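Local structure of Fe(2+) transporter FeoB (Escherichia coli, 3I8S) at residues R100-Y103 / L104-Q107; D195-L198 / K199-R202; D212-S215 / R216-A219; L242-A245 / D246-Q250. The protein drives uptake of ferrous iron across the bacterial inner membrane, probably coupling GTP binding by its cytosolic region, the part described here, to channel opening. One frame throughout, in Å; residues are numbered along the deposited sequence.

Contact 1: R100-Y103 / L104-Q107; sequences RNLY and LTLQ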
ATOM      1  N   ARG A 100       2.120  12.822  -1.501  1.00 21.63           N
ATOM      2  CA  ARG A 100       0.754  12.369  -1.774  0.50 22.37           C
ATOM      3  C   ARG A 100       0.704  10.860  -1.979  1.00 21.65           C
ATOM      4  O   ARG A 100      -0.148  10.130  -1.398  1.00 22.40           O
ATOM      5  CB  ARG A 100       0.196  13.050  -3.041  0.50 22.58           C
ATOM      6  CG  ARG A 100      -1.220  12.552  -3.432  0.50 22.77           C
ATOM      7  CD  ARG A 100      -1.895  13.458  -4.411  0.50 23.02           C
ATOM      8  NE  ARG A 100      -3.346  13.247  -4.467  0.50 24.17           N
ATOM      9  CZ  ARG A 100      -4.253  14.226  -4.595  0.50 25.50           C
ATOM     10  NH1 ARG A 100      -3.900  15.510  -4.633  0.50 23.82           N
ATOM     11  NH2 ARG A 100      -5.549  13.923  -4.665  0.50 25.86           N
ATOM     12  N   ASN A 101       1.596  10.375  -2.830  1.00 20.57           N
ATOM     13  CA  ASN A 101       1.580   8.956  -3.183  1.00 20.69           C
ATOM     14  C   ASN A 101       1.930   8.030  -2.020  1.00 19.61           C
ATOM     15  O   ASN A 101       1.489   6.862  -1.989  1.00 20.74           O
ATOM     16  CB  ASN A 101       2.529   8.645  -4.353  1.00 21.05           C
ATOM     17  CG  ASN A 101       1.931   8.993  -5.717  1.00 18.02           C
ATOM     18  OD1 ASN A 101       1.897   8.143  -6.608  1.00 23.76           O
ATOM     19  ND2 ASN A 101       1.448  10.244  -5.889  1.00 21.59           N
ATOM     20  N   LEU A 102       2.724   8.530  -1.066  1.00 20.43           N
ATOM     21  CA  LEU A 102       3.163   7.690   0.024  1.00 20.21           C
ATOM     22  C   LEU A 102       2.037   7.344   1.040  1.00 20.35           C
ATOM     23  O   LEU A 102       2.230   6.489   1.908  1.00 21.50           O
ATOM     24  CB  LEU A 102       4.373   8.310   0.748  1.00 20.82           C
ATOM     25  CG  LEU A 102       5.733   8.115   0.041  1.00 21.63           C
ATOM     26  CD1 LEU A 102       6.842   8.877   0.864  1.00 22.58           C
ATOM     27  CD2 LEU A 102       6.062   6.638  -0.143  1.00 25.01           C
ATOM     28  N   TYR A 103       0.905   8.038   0.986  1.00 20.93           N
ATOM     29  CA  TYR A 103      -0.176   7.697   1.941  1.00 20.96           C
ATOM     30  C   TYR A 103      -0.589   6.234   1.726  1.00 22.26           C
ATOM     31  O   TYR A 103      -0.673   5.427   2.662  1.00 20.11           O
ATOM     32  CB  TYR A 103      -1.333   8.650   1.823  1.00 20.91           C
ATOM     33  CG  TYR A 103      -2.307   8.502   2.963  1.00 22.67           C
ATOM     34  CD1 TYR A 103      -2.070   9.136   4.168  1.00 22.33           C
ATOM     35  CD2 TYR A 103      -3.438   7.679   2.853  1.00 24.72           C
ATOM     36  CE1 TYR A 103      -2.928   8.990   5.231  1.00 21.07           C
ATOM     37  CE2 TYR A 103      -4.321   7.533   3.911  1.00 23.34           C
ATOM     38  CZ  TYR A 103      -4.036   8.187   5.112  1.00 23.33           C
ATOM     39  OH  TYR A 103      -4.886   8.068   6.172  1.00 24.39           O
ATOM     40  N   LEU A 104      -0.844   5.884   0.473  1.00 21.05           N
ATOM     41  CA  LEU A 104      -1.155   4.505   0.108  1.00 21.80           C
ATOM     42  C   LEU A 104      -0.039   3.526   0.502  1.00 21.05           C
ATOM     43  O   LEU A 104      -0.269   2.522   1.123  1.00 21.50           O
ATOM     44  CB  LEU A 104      -1.391   4.404  -1.397  1.00 20.50           C
ATOM     45  CG  LEU A 104      -1.756   3.010  -1.931  1.00 22.90           C
ATOM     46  CD1 LEU A 104      -3.005   2.386  -1.276  1.00 24.59           C
ATOM     47  CD2 LEU A 104      -1.971   3.123  -3.498  1.00 22.80           C
ATOM     48  N   THR A 105       1.187   3.843   0.133  1.00 21.97           N
ATOM     49  CA  THR A 105       2.322   3.033   0.491  1.00 21.90           C
ATOM     50  C   THR A 105       2.366   2.683   1.992  1.00 21.12           C
ATOM     51  O   THR A 105       2.545   1.509   2.367  1.00 20.63           O
ATOM     52  CB  THR A 105       3.634   3.733   0.085  1.00 21.32           C
ATOM     53  OG1 THR A 105       3.526   4.317  -1.233  1.00 23.08           O
ATOM     54  CG2 THR A 105       4.766   2.715   0.146  1.00 23.91           C
ATOM     55  N   LEU A 106       2.211   3.686   2.830  1.00 21.41           N
ATOM     56  CA  LEU A 106       2.239   3.466   4.278  1.00 23.08           C
ATOM     57  C   LEU A 106       1.134   2.531   4.707  1.00 22.83           C
ATOM     58  O   LEU A 106       1.335   1.730   5.582  1.00 22.92           O
ATOM     59  CB  LEU A 106       2.229   4.740   5.082  1.00 23.72           C
ATOM     60  CG  LEU A 106       3.644   5.187   5.519  1.00 28.46           C
ATOM     61  CD1 LEU A 106       4.596   5.286   4.370  1.00 29.53           C
ATOM     62  CD2 LEU A 106       3.571   6.523   6.336  1.00 26.14           C
ATOM     63  N   GLN A 107      -0.053   2.634   4.098  1.00 23.35           N
ATOM     64  CA  GLN A 107      -1.139   1.713   4.434  0.50 22.82           C
ATOM     65  C   GLN A 107      -0.758   0.277   4.113  1.00 22.30           C
ATOM     66  O   GLN A 107      -1.016  -0.618   4.913  1.00 23.17           O
ATOM     67  CB  GLN A 107      -2.447   2.088   3.719  0.50 23.00           C
ATOM     68  CG  GLN A 107      -2.981   3.467   4.093  0.50 22.10           C
ATOM     69  CD  GLN A 107      -4.460   3.461   4.536  0.50 23.76           C
ATOM     70  OE1 GLN A 107      -5.383   3.509   3.705  0.50 21.52           O
ATOM     71  NE2 GLN A 107      -4.679   3.395   5.847  0.50 21.07           N
TER
HETATM   72  O   HOH W   1      -1.621   7.699  -1.664  1.00 10.95           O
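In the helix of a beta-alpha-beta unit of the G domain, Leu102 and Tyr103 meet Thr105, Leu106 and Gln107 one turn further on. Two backbone bonds span this turn: Leu106 N donates to Leu102 O (3.0 Å), and Gln107 N to Tyr103 O (3.2 Å). The preceding turn is opened by water. Asn101 O is not taken by Thr105 N; instead it accepts a weak bond from Thr105 OG1 at 3.3 Å, while a water bridges Arg100 O and Leu104 N, accepting from the latter (2.9 Å from the water oxygen). Thr105 OG1 lies beside its own backbone N, chi1 -43°, which turns it back along the helix; its stronger partner is Asn91 on strand 88-94. The side chain of Leu102 passes obliquely, with CD2 3.6 Å from Thr105 OG1. Helix 98-111 connects strands 88-94 and 115-120 and presents different residues to its two sides. Leu104 faces Gly10 and Asn11 of the P-loop, where GTP binds, whereas Leu102 and Leu106 pack on helix 240-259. Tyr103 and Gln107 form a further pair: Tyr103 CE2 lies 4.1 Å from Gln107 CD, with ring and amide planes 40° apart. With CG beside the backbone N, chi1 -62°, Gln107 CG lies 3.3 Å from Tyr103 O; a bend at chi2 then carries the amide up beside the ring. Both ends of this buried amide are satisfied, OE1 by Leu63 N and the Thr64 hydroxyl, NE2 by Gln207 OE1, which fixes its rotation.

Contact 2: D195-L198 / K199-R202; sequences DIPL and KQRR
Ile196, Pro197 and Leu198 fold against Gln200, Arg201 and Arg202 at the N-terminus of helix 198-210 in the cytosolic helical domain, with Pro197 in the N-cap position. Pro197 O accepts from Arg201 N at 2.9 Å and, weakly, from Gln200 N. Arg201 also bonds to the chain before the cap: its NE donates to Ile196 O, 2.8 Å away and only 7° out of the guanidinium plane. The bend at chi3 (-75°) folds the guanidinium back over the start of the helix, while Arg201 CG packs on Ile196 CG2 at 3.7 Å. Its NH1 reaches back to Ala189 O, tying the end of helix 179-191 to this turn. Leu198 CG is anti to its backbone N, chi1 -177°, and the side chain runs between the two arginines. Its CD1 meets a face of the Arg201 guanidinium, 3.5 Å from NH1. The straight chain of Arg202 passes obliquely across Leu198 and ends in a salt bridge to Asp186, holding its guanidinium in place. Gln200 lies alongside the proline ring, its OE1 3.8 Å from Pro197 CD. Leu198 CD2 sits over the centre of the Arg202 guanidinium, 3.8 Å from CZ.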
ATOM      1  N   ASP A 195      -8.059 -16.232  12.540  1.00 28.93           N
ATOM      2  CA  ASP A 195      -7.292 -16.649  11.373  1.00 29.65           C
ATOM      3  C   ASP A 195      -6.719 -15.475  10.568  1.00 29.52           C
ATOM      4  O   ASP A 195      -5.821 -15.679   9.731  1.00 29.93           O
ATOM      5  CB  ASP A 195      -8.089 -17.662  10.517  1.00 30.40           C
ATOM      6  CG  ASP A 195      -9.284 -17.048   9.766  1.00 32.00           C
ATOM      7  OD1 ASP A 195      -9.893 -16.064  10.249  1.00 34.25           O
ATOM      8  OD2 ASP A 195      -9.625 -17.597   8.684  1.00 35.76           O
ATOM      9  N   ILE A 196      -7.171 -14.252  10.869  1.00 28.99           N
ATOM     10  CA  ILE A 196      -6.597 -13.046  10.279  1.00 28.56           C
ATOM     11  C   ILE A 196      -5.263 -12.716  10.942  1.00 28.42           C
ATOM     12  O   ILE A 196      -5.200 -12.594  12.165  1.00 27.41           O
ATOM     13  CB  ILE A 196      -7.529 -11.793  10.440  1.00 28.57           C
ATOM     14  CG1 ILE A 196      -8.924 -12.058   9.870  1.00 29.43           C
ATOM     15  CG2 ILE A 196      -6.872 -10.528   9.806  1.00 28.52           C
ATOM     16  CD1 ILE A 196      -9.928 -10.910  10.023  1.00 27.91           C
ATOM     17  N   PRO A 197      -4.202 -12.500  10.139  1.00 27.69           N
ATOM     18  CA  PRO A 197      -2.923 -12.162  10.718  1.00 28.23           C
ATOM     19  C   PRO A 197      -3.040 -11.020  11.723  1.00 28.06           C
ATOM     20  O   PRO A 197      -3.844 -10.098  11.531  1.00 27.96           O
ATOM     21  CB  PRO A 197      -2.096 -11.720   9.497  1.00 27.86           C
ATOM     22  CG  PRO A 197      -2.653 -12.490   8.413  1.00 27.44           C
ATOM     23  CD  PRO A 197      -4.124 -12.501   8.675  1.00 27.75           C
ATOM     24  N   LEU A 198      -2.250 -11.088  12.785  1.00 27.92           N
ATOM     25  CA  LEU A 198      -2.288 -10.059  13.821  1.00 28.08           C
ATOM     26  C   LEU A 198      -2.056  -8.658  13.291  1.00 27.37           C
ATOM     27  O   LEU A 198      -2.759  -7.735  13.686  1.00 25.46           O
ATOM     28  CB  LEU A 198      -1.281 -10.347  14.927  1.00 28.30           C
ATOM     29  CG  LEU A 198      -1.259  -9.373  16.122  1.00 28.50           C
ATOM     30  CD1 LEU A 198      -2.648  -9.130  16.701  1.00 28.07           C
ATOM     31  CD2 LEU A 198      -0.325  -9.925  17.173  1.00 28.16           C
ATOM     32  N   LYS A 199      -1.068  -8.485  12.422  1.00 27.85           N
ATOM     33  CA  LYS A 199      -0.780  -7.153  11.876  1.00 28.81           C
ATOM     34  C   LYS A 199      -2.072  -6.595  11.264  1.00 27.82           C
ATOM     35  O   LYS A 199      -2.370  -5.401  11.411  1.00 28.04           O
ATOM     36  CB  LYS A 199       0.278  -7.211  10.778  1.00 29.39           C
ATOM     37  CG  LYS A 199       1.720  -7.236  11.218  1.00 33.26           C
ATOM     38  CD  LYS A 199       2.630  -6.368  10.296  1.00 34.44           C
ATOM     39  CE  LYS A 199       2.665  -4.882  10.724  1.00 37.80           C
ATOM     40  NZ  LYS A 199       3.538  -3.996   9.867  1.00 40.86           N
ATOM     41  N   GLN A 200      -2.799  -7.457  10.545  1.00 26.44           N
ATOM     42  CA  GLN A 200      -3.968  -6.998   9.799  1.00 25.97           C
ATOM     43  C   GLN A 200      -5.116  -6.711  10.741  1.00 24.48           C
ATOM     44  O   GLN A 200      -5.873  -5.779  10.539  1.00 22.57           O
ATOM     45  CB  GLN A 200      -4.341  -7.978   8.710  1.00 25.58           C
ATOM     46  CG  GLN A 200      -3.283  -8.027   7.634  1.00 26.79           C
ATOM     47  CD  GLN A 200      -3.612  -8.964   6.498  1.00 28.67           C
ATOM     48  OE1 GLN A 200      -4.716  -9.509   6.429  1.00 31.21           O
ATOM     49  NE2 GLN A 200      -2.664  -9.147   5.599  1.00 31.85           N
ATOM     50  N   ARG A 201      -5.214  -7.501  11.796  1.00 24.45           N
ATOM     51  CA  ARG A 201      -6.196  -7.243  12.842  1.00 23.86           C
ATOM     52  C   ARG A 201      -5.920  -5.890  13.508  1.00 21.96           C
ATOM     53  O   ARG A 201      -6.821  -5.097  13.731  1.00 20.78           O
ATOM     54  CB  ARG A 201      -6.201  -8.393  13.849  1.00 23.25           C
ATOM     55  CG  ARG A 201      -7.052  -9.608  13.337  1.00 24.79           C
ATOM     56  CD  ARG A 201      -7.227 -10.689  14.370  1.00 26.59           C
ATOM     57  NE  ARG A 201      -6.034 -11.496  14.555  1.00 28.36           N
ATOM     58  CZ  ARG A 201      -5.321 -11.556  15.682  1.00 31.29           C
ATOM     59  NH1 ARG A 201      -5.680 -10.893  16.758  1.00 30.59           N
ATOM     60  NH2 ARG A 201      -4.247 -12.329  15.736  1.00 31.47           N
ATOM     61  N   ARG A 202      -4.672  -5.603  13.787  1.00 20.67           N
ATOM     62  CA  ARG A 202      -4.328  -4.336  14.388  1.00 22.72           C
ATOM     63  C   ARG A 202      -4.597  -3.124  13.464  1.00 22.00           C
ATOM     64  O   ARG A 202      -5.042  -2.068  13.902  1.00 21.87           O
ATOM     65  CB  ARG A 202      -2.883  -4.367  14.849  1.00 22.74           C
ATOM     66  CG  ARG A 202      -2.719  -5.312  16.024  1.00 24.50           C
ATOM     67  CD  ARG A 202      -1.272  -5.344  16.488  1.00 26.60           C
ATOM     68  NE  ARG A 202      -1.149  -6.021  17.780  1.00 28.35           N
ATOM     69  CZ  ARG A 202       0.015  -6.362  18.332  1.00 30.37           C
ATOM     70  NH1 ARG A 202       1.151  -6.147  17.692  1.00 31.73           N
ATOM     71  NH2 ARG A 202       0.047  -6.943  19.523  1.00 31.48           N
TER

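Contact 3: D212-S215 / R216-A219; sequences DIYS and RAYA
Tyr214 and Tyr218 make the tight side of this short turn as a T-shaped pair, centroids 5.4 Å apart and planes at 81°. The edge of Tyr218 approaches one face of Tyr214 toward its rim, with Tyr218 CE1 3.9 Å from Tyr214 CZ. Tyr214 CG is anti to the backbone N (chi1 -169°) and Tyr218 CG beside its own (chi1 -71°), torsions that bring the two side chains together across the turn. Both rings touch His79 on helix 72-83 of the G domain. With an alanine in place of Tyr214, the Tyr218 edge would probably lose the aromatic face it packs on, and a gap is likely to open beside His79. Helix 213-218, in the helical domain, is weakly bonded, with i to i+3 bonds such as Ala217 N to Tyr214 O (3.0 Å), but its N-terminus is capped. Asp212 OD1 accepts from Ser215 N at 3.0 Å, met from above the carboxylate plane, while in the conformer described Ser215 OG donates to Asp212 O (2.8 Å). Asp212 OD2 is held by Gln207 and Thr65, which sets the carboxylate for capping. The looser side carries Ile213 and Arg216, which run alongside each other. Ile213 CD1 rests over one face of the guanidinium, 3.6 Å from Arg216 NH2, and a water at its edge accepts from Arg216 NE (2.8 Å from the water oxygen) and donates to Asp212 O.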
ATOM      1  N   ASP A 212     -13.603   4.110   9.617  1.00 25.98           N
ATOM      2  CA  ASP A 212     -13.746   3.358   8.363  1.00 25.74           C
ATOM      3  C   ASP A 212     -14.862   2.320   8.538  1.00 24.90           C
ATOM      4  O   ASP A 212     -14.726   1.399   9.324  1.00 25.97           O
ATOM      5  CB  ASP A 212     -12.419   2.678   8.042  1.00 25.86           C
ATOM      6  CG  ASP A 212     -12.408   1.926   6.737  1.00 27.50           C
ATOM      7  OD1 ASP A 212     -13.377   1.251   6.397  1.00 27.88           O
ATOM      8  OD2 ASP A 212     -11.333   1.935   6.090  1.00 35.16           O
ATOM      9  N   ILE A 213     -15.931   2.462   7.793  1.00 25.24           N
ATOM     10  CA  ILE A 213     -17.107   1.581   7.962  1.00 25.08           C
ATOM     11  C   ILE A 213     -16.873   0.167   7.452  1.00 24.58           C
ATOM     12  O   ILE A 213     -17.330  -0.817   8.074  1.00 24.22           O
ATOM     13  CB  ILE A 213     -18.377   2.165   7.314  1.00 26.44           C
ATOM     14  CG1 ILE A 213     -18.594   3.630   7.728  1.00 27.60           C
ATOM     15  CG2 ILE A 213     -19.606   1.336   7.706  1.00 26.48           C
ATOM     16  CD1 ILE A 213     -18.698   3.835   9.200  1.00 30.60           C
ATOM     17  N   TYR A 214     -16.199   0.065   6.313  1.00 24.14           N
ATOM     18  CA  TYR A 214     -15.929  -1.228   5.664  1.00 23.96           C
ATOM     19  C   TYR A 214     -15.060  -2.166   6.519  1.00 22.94           C
ATOM     20  O   TYR A 214     -15.326  -3.360   6.598  1.00 21.76           O
ATOM     21  CB  TYR A 214     -15.264  -0.999   4.309  1.00 24.37           C
ATOM     22  CG  TYR A 214     -15.154  -2.215   3.409  1.00 24.69           C
ATOM     23  CD1 TYR A 214     -16.192  -3.107   3.272  1.00 25.09           C
ATOM     24  CD2 TYR A 214     -14.017  -2.435   2.662  1.00 24.06           C
ATOM     25  CE1 TYR A 214     -16.099  -4.200   2.432  1.00 24.45           C
ATOM     26  CE2 TYR A 214     -13.915  -3.519   1.831  1.00 25.82           C
ATOM     27  CZ  TYR A 214     -14.946  -4.411   1.732  1.00 23.96           C
ATOM     28  OH  TYR A 214     -14.876  -5.494   0.877  1.00 26.91           O
ATOM     29  N   SER A 215     -14.064  -1.606   7.180  1.00 22.84           N
ATOM     30  CA  SER A 215     -13.174  -2.363   8.070  0.50 23.02           C
ATOM     31  C   SER A 215     -13.961  -3.117   9.134  1.00 22.68           C
ATOM     32  O   SER A 215     -13.536  -4.168   9.617  1.00 24.01           O
ATOM     33  CB  SER A 215     -12.140  -1.429   8.726  0.50 22.71           C
ATOM     34  OG  SER A 215     -12.740  -0.543   9.675  0.50 22.43           O
ATOM     35  N   ARG A 216     -15.121  -2.582   9.524  1.00 22.76           N
ATOM     36  CA  ARG A 216     -15.925  -3.241  10.552  1.00 23.80           C
ATOM     37  C   ARG A 216     -16.393  -4.593  10.130  1.00 23.00           C
ATOM     38  O   ARG A 216     -16.532  -5.485  10.956  1.00 23.31           O
ATOM     39  CB  ARG A 216     -17.158  -2.426  10.883  1.00 24.08           C
ATOM     40  CG  ARG A 216     -16.823  -1.127  11.508  1.00 25.32           C
ATOM     41  CD  ARG A 216     -18.079  -0.448  12.089  1.00 27.65           C
ATOM     42  NE  ARG A 216     -17.882   1.007  12.174  1.00 29.68           N
ATOM     43  CZ  ARG A 216     -18.771   1.862  12.676  1.00 32.76           C
ATOM     44  NH1 ARG A 216     -19.941   1.424  13.141  1.00 35.21           N
ATOM     45  NH2 ARG A 216     -18.491   3.163  12.705  1.00 33.58           N
ATOM     46  N   ALA A 217     -16.708  -4.707   8.843  1.00 22.94           N
ATOM     47  CA  ALA A 217     -17.166  -5.946   8.223  1.00 23.18           C
ATOM     48  C   ALA A 217     -16.187  -7.101   8.413  1.00 22.94           C
ATOM     49  O   ALA A 217     -16.597  -8.253   8.503  1.00 22.32           O
ATOM     50  CB  ALA A 217     -17.408  -5.700   6.691  1.00 22.13           C
ATOM     51  N   TYR A 218     -14.896  -6.788   8.425  1.00 22.18           N
ATOM     52  CA  TYR A 218     -13.848  -7.797   8.642  1.00 23.86           C
ATOM     53  C   TYR A 218     -13.645  -8.226  10.094  1.00 25.00           C
ATOM     54  O   TYR A 218     -13.135  -9.327  10.354  1.00 25.65           O
ATOM     55  CB  TYR A 218     -12.530  -7.291   8.106  1.00 22.60           C
ATOM     56  CG  TYR A 218     -12.460  -7.236   6.616  1.00 22.04           C
ATOM     57  CD1 TYR A 218     -12.942  -6.134   5.903  1.00 21.68           C
ATOM     58  CD2 TYR A 218     -11.877  -8.279   5.908  1.00 20.54           C
ATOM     59  CE1 TYR A 218     -12.855  -6.106   4.493  1.00 20.01           C
ATOM     60  CE2 TYR A 218     -11.803  -8.270   4.557  1.00 22.73           C
ATOM     61  CZ  TYR A 218     -12.255  -7.175   3.838  1.00 22.57           C
ATOM     62  OH  TYR A 218     -12.137  -7.261   2.453  1.00 22.80           O
ATOM     63  N   ALA A 219     -14.117  -7.379  11.009  1.00 25.21           N
ATOM     64  CA  ALA A 219     -13.684  -7.354  12.391  1.00 25.53           C
ATOM     65  C   ALA A 219     -14.544  -8.231  13.284  1.00 25.40           C
ATOM     66  O   ALA A 219     -14.283  -8.366  14.483  1.00 25.48           O
ATOM     67  CB  ALA A 219     -13.706  -5.910  12.895  1.00 25.46           C
TER
HETATM   68  O   HOH W   2     -15.499   2.491  11.965  1.00 19.77           O

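Contact 4: L242-A245 / D246-Q250; sequences LHIA and DARYQ
Leu242 through Ala245 accept regular i to i+4 bonds from Asp246 through Tyr249, the shortest from Asp246 N to Leu242 O (2.8 Å) and a weak one from Arg248 N to Ile244 O (3.3 Å). On this stretch of helix 240-259, in the helical domain, Arg248 extends along Ile244. Ile244 CG2 sits over the centre of the guanidinium, 3.6 Å from Arg248 CZ. The arginine chain is straight from CG to NE, carrying its charged end past the isoleucine to Glu210, in a salt bridge with NH1, and to Tyr177 and Gln207, hydrogen-bonded by NE and NH2. A methionine in place of Arg248 would probably leave Glu210 without its charge partner and deprive the Tyr177 hydroxyl and Gln207 of the arginine's hydrogen bonds. Leu242 crosses Asp246 with CG 3.6 Å from Asp246 OD2, an apolar branch against a carboxylate at the exposed side. Tyr249 lays CD2 3.1 Å from Ala245 O and directs its hydroxyl to Tyr61. Gripped through all three nitrogens and covered on one face by a methyl, the buried guanidinium has little freedom to turn, and Glu210 probably offsets its charge.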
ATOM      1  N   LEU A 242      -8.574  12.156  14.180  1.00 29.11           N
ATOM      2  CA  LEU A 242      -7.629  13.078  13.583  1.00 29.40           C
ATOM      3  C   LEU A 242      -6.201  12.796  14.035  1.00 29.70           C
ATOM      4  O   LEU A 242      -5.254  13.035  13.271  1.00 29.14           O
ATOM      5  CB  LEU A 242      -8.003  14.493  13.962  1.00 29.40           C
ATOM      6  CG  LEU A 242      -7.285  15.693  13.353  1.00 29.85           C
ATOM      7  CD1 LEU A 242      -7.005  15.472  11.887  1.00 32.37           C
ATOM      8  CD2 LEU A 242      -8.124  16.960  13.574  1.00 31.21           C
ATOM      9  N   HIS A 243      -6.028  12.312  15.271  1.00 29.03           N
ATOM     10  CA  HIS A 243      -4.679  11.905  15.711  1.00 28.68           C
ATOM     11  C   HIS A 243      -4.113  10.747  14.890  1.00 28.38           C
ATOM     12  O   HIS A 243      -2.901  10.683  14.652  1.00 27.51           O
ATOM     13  CB  HIS A 243      -4.657  11.512  17.188  1.00 28.99           C
ATOM     14  CG  HIS A 243      -4.687  12.675  18.126  1.00 29.76           C
ATOM     15  ND1 HIS A 243      -3.549  13.213  18.690  1.00 35.92           N
ATOM     16  CD2 HIS A 243      -5.721  13.393  18.611  1.00 29.12           C
ATOM     17  CE1 HIS A 243      -3.885  14.211  19.488  1.00 34.14           C
ATOM     18  NE2 HIS A 243      -5.200  14.346  19.450  1.00 33.64           N
ATOM     19  N   ILE A 244      -4.971   9.809  14.503  1.00 27.60           N
ATOM     20  CA  ILE A 244      -4.582   8.683  13.626  1.00 27.79           C
ATOM     21  C   ILE A 244      -4.067   9.260  12.318  1.00 28.05           C
ATOM     22  O   ILE A 244      -2.950   8.988  11.918  1.00 25.78           O
ATOM     23  CB  ILE A 244      -5.741   7.695  13.375  1.00 28.04           C
ATOM     24  CG1 ILE A 244      -6.196   7.032  14.666  1.00 29.08           C
ATOM     25  CG2 ILE A 244      -5.332   6.573  12.373  1.00 27.76           C
ATOM     26  CD1 ILE A 244      -7.523   6.207  14.523  1.00 27.61           C
ATOM     27  N   ALA A 245      -4.869  10.115  11.687  1.00 28.36           N
ATOM     28  CA  ALA A 245      -4.494  10.707  10.390  1.00 28.34           C
ATOM     29  C   ALA A 245      -3.232  11.550  10.499  1.00 28.46           C
ATOM     30  O   ALA A 245      -2.342  11.435   9.642  1.00 28.18           O
ATOM     31  CB  ALA A 245      -5.661  11.528   9.809  1.00 28.78           C
ATOM     32  N   ASP A 246      -3.134  12.353  11.565  1.00 27.73           N
ATOM     33  CA  ASP A 246      -2.031  13.292  11.750  1.00 28.10           C
ATOM     34  C   ASP A 246      -0.712  12.511  11.939  1.00 26.83           C
ATOM     35  O   ASP A 246       0.313  12.887  11.381  1.00 26.90           O
ATOM     36  CB  ASP A 246      -2.302  14.252  12.934  1.00 29.03           C
ATOM     37  CG  ASP A 246      -3.184  15.467  12.544  1.00 34.30           C
ATOM     38  OD1 ASP A 246      -3.313  15.782  11.338  1.00 40.65           O
ATOM     39  OD2 ASP A 246      -3.738  16.139  13.454  1.00 41.96           O
ATOM     40  N   ALA A 247      -0.758  11.407  12.690  1.00 25.83           N
ATOM     41  CA  ALA A 247       0.431  10.539  12.857  1.00 25.85           C
ATOM     42  C   ALA A 247       0.947  10.095  11.473  1.00 25.35           C
ATOM     43  O   ALA A 247       2.143  10.133  11.200  1.00 22.58           O
ATOM     44  CB  ALA A 247       0.127   9.319  13.730  1.00 26.09           C
ATOM     45  N   ARG A 248       0.026   9.696  10.596  1.00 23.93           N
ATOM     46  CA  ARG A 248       0.406   9.251   9.241  1.00 24.92           C
ATOM     47  C   ARG A 248       1.050  10.346   8.441  1.00 22.93           C
ATOM     48  O   ARG A 248       2.139  10.166   7.902  1.00 22.28           O
ATOM     49  CB  ARG A 248      -0.798   8.660   8.492  1.00 24.86           C
ATOM     50  CG  ARG A 248      -1.255   7.386   9.118  1.00 25.02           C
ATOM     51  CD  ARG A 248      -2.642   6.940   8.619  1.00 27.29           C
ATOM     52  NE  ARG A 248      -3.053   5.735   9.312  1.00 27.74           N
ATOM     53  CZ  ARG A 248      -4.273   5.208   9.203  1.00 32.90           C
ATOM     54  NH1 ARG A 248      -5.176   5.796   8.438  1.00 32.38           N
ATOM     55  NH2 ARG A 248      -4.574   4.104   9.857  1.00 33.13           N
ATOM     56  N   TYR A 249       0.423  11.513   8.403  1.00 23.81           N
ATOM     57  CA  TYR A 249       0.993  12.611   7.657  1.00 24.05           C
ATOM     58  C   TYR A 249       2.336  13.085   8.247  1.00 23.73           C
ATOM     59  O   TYR A 249       3.261  13.437   7.504  1.00 22.67           O
ATOM     60  CB  TYR A 249      -0.051  13.708   7.502  1.00 26.39           C
ATOM     61  CG  TYR A 249      -1.183  13.287   6.520  1.00 26.95           C
ATOM     62  CD1 TYR A 249      -0.919  13.096   5.164  1.00 29.70           C
ATOM     63  CD2 TYR A 249      -2.482  13.056   6.955  1.00 30.17           C
ATOM     64  CE1 TYR A 249      -1.935  12.727   4.249  1.00 30.19           C
ATOM     65  CE2 TYR A 249      -3.512  12.695   6.054  1.00 29.10           C
ATOM     66  CZ  TYR A 249      -3.237  12.529   4.692  1.00 29.83           C
ATOM     67  OH  TYR A 249      -4.254  12.147   3.792  1.00 28.29           O
ATOM     68  N   GLN A 250       2.464  13.074   9.575  1.00 23.38           N
ATOM     69  CA  GLN A 250       3.731  13.451  10.226  0.50 23.04           C
ATOM     70  C   GLN A 250       4.852  12.540   9.740  1.00 23.65           C
ATOM     71  O   GLN A 250       5.972  12.972   9.414  1.00 21.68           O
ATOM     72  CB  GLN A 250       3.651  13.311  11.753  0.50 23.42           C
ATOM     73  CG  GLN A 250       4.951  13.773  12.453  0.50 22.41           C
ATOM     74  CD  GLN A 250       5.085  13.309  13.907  0.50 22.83           C
ATOM     75  OE1 GLN A 250       5.823  13.906  14.694  0.50 25.08           O
ATOM     76  NE2 GLN A 250       4.415  12.230  14.246  0.50 17.14           N
TER

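Overall arrangement
The four contacts follow one another along the chain, contact 1 in the G domain and contacts 2, 3 and 4 in the helical domain. Contacts 1 and 4 have centres 12 Å apart and meet directly: the Tyr103 hydroxyl probably bonds to Arg248 NH1 and the Tyr103 ring stacks on Tyr249, joining helix 98-111 to helix 240-259. Contacts 2 and 3, 13 Å apart, lie at the start of helix 198-210 and on the next helix, 213-218, and touch where Ile196 CD1 packs on Tyr218 O. The two pairs do not touch; their centres are about 20 Å apart. Helix 98-111 also borders the P-loop, so the helical domain sits against an element next to the nucleotide site.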